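Local coordinates for putative epoxide hydrolase protein (Klebsiella pneumoniae subsp. pneumoniae, PDB 5BOV), which probably acts as a hydrolase of the alpha/beta hydrolase fold, perhaps on epoxides or on monoacylglycerol esters, at residues 35-40 and 64-69. Residues are numbered along the deposited sequence; the frame is centred on the assembly and turned at random.
Sequences ILLHGW and PYLRGY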
loop_
_atom_site.group_PDB
_atom_site.type_symbol
_atom_site.label_atom_id
_atom_site.label_comp_id
_atom_site.label_asym_id
_atom_site.label_seq_id
_atom_site.Cartn_x
_atom_site.Cartn_y
_atom_site.Cartn_z
ATOM N N ILE A 35 -10.022 0.787 6.207
ATOM C CA ILE A 35 -8.588 0.665 6.465
ATOM C C ILE A 35 -7.870 1.151 5.214
ATOM O O ILE A 35 -8.141 0.655 4.104
ATOM C CB ILE A 35 -8.165 -0.777 6.835
ATOM C CG1 ILE A 35 -8.969 -1.239 8.070
ATOM C CG2 ILE A 35 -6.656 -0.820 7.078
ATOM C CD1 ILE A 35 -8.723 -2.678 8.448
ATOM N N LEU A 36 -7.029 2.163 5.406
ATOM C CA LEU A 36 -6.390 2.879 4.306
ATOM C C LEU A 36 -4.918 2.534 4.386
ATOM O O LEU A 36 -4.239 2.867 5.348
ATOM C CB LEU A 36 -6.596 4.397 4.446
ATOM C CG LEU A 36 -8.071 4.859 4.504
ATOM C CD1 LEU A 36 -8.133 6.362 4.826
ATOM C CD2 LEU A 36 -8.827 4.524 3.229
ATOM N N LEU A 37 -4.382 2.012 3.260
ATOM C CA LEU A 37 -3.015 1.504 3.245
ATOM C C LEU A 37 -2.143 2.268 2.278
ATOM O O LEU A 37 -2.434 2.368 1.046
ATOM C CB LEU A 37 -3.061 0.021 2.860
ATOM C CG LEU A 37 -3.861 -0.913 3.765
ATOM C CD1 LEU A 37 -3.827 -2.337 3.228
ATOM C CD2 LEU A 37 -3.396 -0.876 5.220
ATOM N N HIS A 38 -1.015 2.769 2.783
ATOM C CA HIS A 38 -0.097 3.543 1.942
ATOM C C HIS A 38 0.839 2.650 1.124
ATOM O O HIS A 38 0.869 1.424 1.310
ATOM C CB HIS A 38 0.690 4.492 2.839
ATOM C CG HIS A 38 1.670 3.824 3.761
ATOM N ND1 HIS A 38 2.899 3.371 3.323
ATOM C CD2 HIS A 38 1.577 3.441 5.054
ATOM C CE1 HIS A 38 3.533 2.771 4.321
ATOM N NE2 HIS A 38 2.770 2.848 5.395
ATOM N N GLY A 39 1.618 3.324 0.281
ATOM C CA GLY A 39 2.573 2.691 -0.565
ATOM C C GLY A 39 4.009 3.090 -0.266
ATOM O O GLY A 39 4.291 3.749 0.755
ATOM N N TRP A 40 4.876 2.717 -1.195
ATOM C CA TRP A 40 6.361 2.963 -1.063
ATOM C C TRP A 40 6.756 4.096 -2.053
ATOM O O TRP A 40 6.336 4.015 -3.242
ATOM C CB TRP A 40 7.177 1.724 -1.424
ATOM C CG TRP A 40 8.624 1.978 -1.331
ATOM C CD1 TRP A 40 9.376 1.875 -0.225
ATOM C CD2 TRP A 40 9.506 2.374 -2.377
ATOM N NE1 TRP A 40 10.673 2.217 -0.493
ATOM C CE2 TRP A 40 10.782 2.530 -1.815
ATOM C CE3 TRP A 40 9.332 2.690 -3.709
ATOM C CZ2 TRP A 40 11.883 2.978 -2.570
ATOM C CZ3 TRP A 40 10.427 3.059 -4.451
ATOM C CH2 TRP A 40 11.690 3.244 -3.871
ATOM N N PRO A 64 -2.760 2.551 9.187
ATOM C CA PRO A 64 -1.567 2.050 9.771
ATOM C C PRO A 64 -0.318 2.304 9.009
ATOM O O PRO A 64 -0.346 2.340 7.775
ATOM C CB PRO A 64 -1.837 0.534 9.810
ATOM C CG PRO A 64 -2.635 0.283 8.552
ATOM C CD PRO A 64 -3.457 1.515 8.368
ATOM N N TYR A 65 0.787 2.438 9.731
ATOM C CA TYR A 65 2.099 2.343 9.084
ATOM C C TYR A 65 2.347 0.885 8.742
ATOM O O TYR A 65 2.213 -0.024 9.599
ATOM C CB TYR A 65 3.222 2.813 9.987
ATOM C CG TYR A 65 3.306 4.275 10.299
ATOM C CD1 TYR A 65 3.686 5.184 9.322
ATOM C CD2 TYR A 65 3.030 4.763 11.581
ATOM C CE1 TYR A 65 3.889 6.530 9.622
ATOM C CE2 TYR A 65 3.142 6.116 11.882
ATOM C CZ TYR A 65 3.604 6.995 10.911
ATOM O OH TYR A 65 3.737 8.322 11.181
ATOM N N LEU A 66 2.729 0.595 7.506
ATOM C CA LEU A 66 3.169 -0.743 7.141
ATOM C C LEU A 66 4.524 -1.111 7.869
ATOM O O LEU A 66 5.225 -0.241 8.320
ATOM C CB LEU A 66 3.348 -0.854 5.639
ATOM C CG LEU A 66 2.072 -0.642 4.781
ATOM C CD1 LEU A 66 2.493 -0.798 3.325
ATOM C CD2 LEU A 66 0.989 -1.620 5.130
ATOM N N ARG A 67 4.820 -2.412 7.926
ATOM C CA ARG A 67 6.124 -2.841 8.385
ATOM C C ARG A 67 7.231 -2.057 7.610
ATOM O O ARG A 67 7.107 -1.843 6.392
ATOM C CB ARG A 67 6.269 -4.352 8.247
ATOM C CG ARG A 67 6.123 -4.922 6.825
ATOM C CD ARG A 67 6.583 -6.391 6.739
ATOM N NE ARG A 67 5.791 -7.218 7.613
ATOM C CZ ARG A 67 6.180 -8.381 8.162
ATOM N NH1 ARG A 67 7.364 -8.934 7.826
ATOM N NH2 ARG A 67 5.410 -9.000 9.001
ATOM N N GLY A 68 8.206 -1.558 8.338
ATOM C CA GLY A 68 9.258 -0.733 7.772
ATOM C C GLY A 68 8.996 0.771 7.740
ATOM O O GLY A 68 9.764 1.502 7.142
ATOM N N TYR A 69 7.917 1.242 8.362
ATOM C CA TYR A 69 7.574 2.648 8.345
ATOM C C TYR A 69 7.123 3.171 9.707
ATOM O O TYR A 69 6.435 2.488 10.486
ATOM C CB TYR A 69 6.442 2.951 7.368
ATOM C CG TYR A 69 6.673 2.527 5.963
ATOM C CD1 TYR A 69 6.555 1.186 5.589
ATOM C CD2 TYR A 69 6.934 3.472 4.989
ATOM C CE1 TYR A 69 6.727 0.830 4.257
ATOM C CE2 TYR A 69 7.116 3.128 3.662
ATOM C CZ TYR A 69 6.933 1.834 3.296
ATOM O OH TYR A 69 7.120 1.488 1.943
HETATM O O HOH W 1 -1.581 3.427 5.549
#
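The H38 ring spans the gap between two neighbouring parallel strands where they part, gripped by L66, Y69 and its own loop. With CG wedged between the backbone N and the carbonyl carbon (chi1 69°), the imidazole reaches across to the turn at 66-69. There L66 N donates to H38 NE2 at 3.1 Å, almost straight at 177°, though tilted out of the ring plane. On the other nitrogen, H38 ND1 donates to G39 O at 2.9 Å, this time in the plane of the ring. L66 covers one face, its CG 3.9 Å from the imidazole centroid in a CH-pi contact. The imidazole turns its edge into the face of Y69, CE1 over the ring centre, a T-shaped pair with planes at 71°. Past it, Y69 OH comes to the edge of the W40 indole, 3.2 Å from W40 CD1; this buried hydroxyl has no hydrogen-bonding partner in the model.

Back toward the strands, L37 CD2 packs on P64 CG at 3.6 Å. One water bridges the two backbones where they part: it donates to L36 O and P64 O and accepts from H38 N.

The contact lies where the beta-alpha-beta unit of strand 32-37, helix 50-56 and strand 59-74 opens out, the HGxP loop of alpha/beta hydrolases that commonly borders the oxyanion hole. W40 N hydrogen-bonds to D110 OD2, in what is probably the nucleophile elbow. That H38 ND1 donates while NE2 accepts is consistent with a neutral imidazole protonated on ND1; the two bonds would hold the ring's rotation and tie the loop after strand 32-37 to the turn at 66-69.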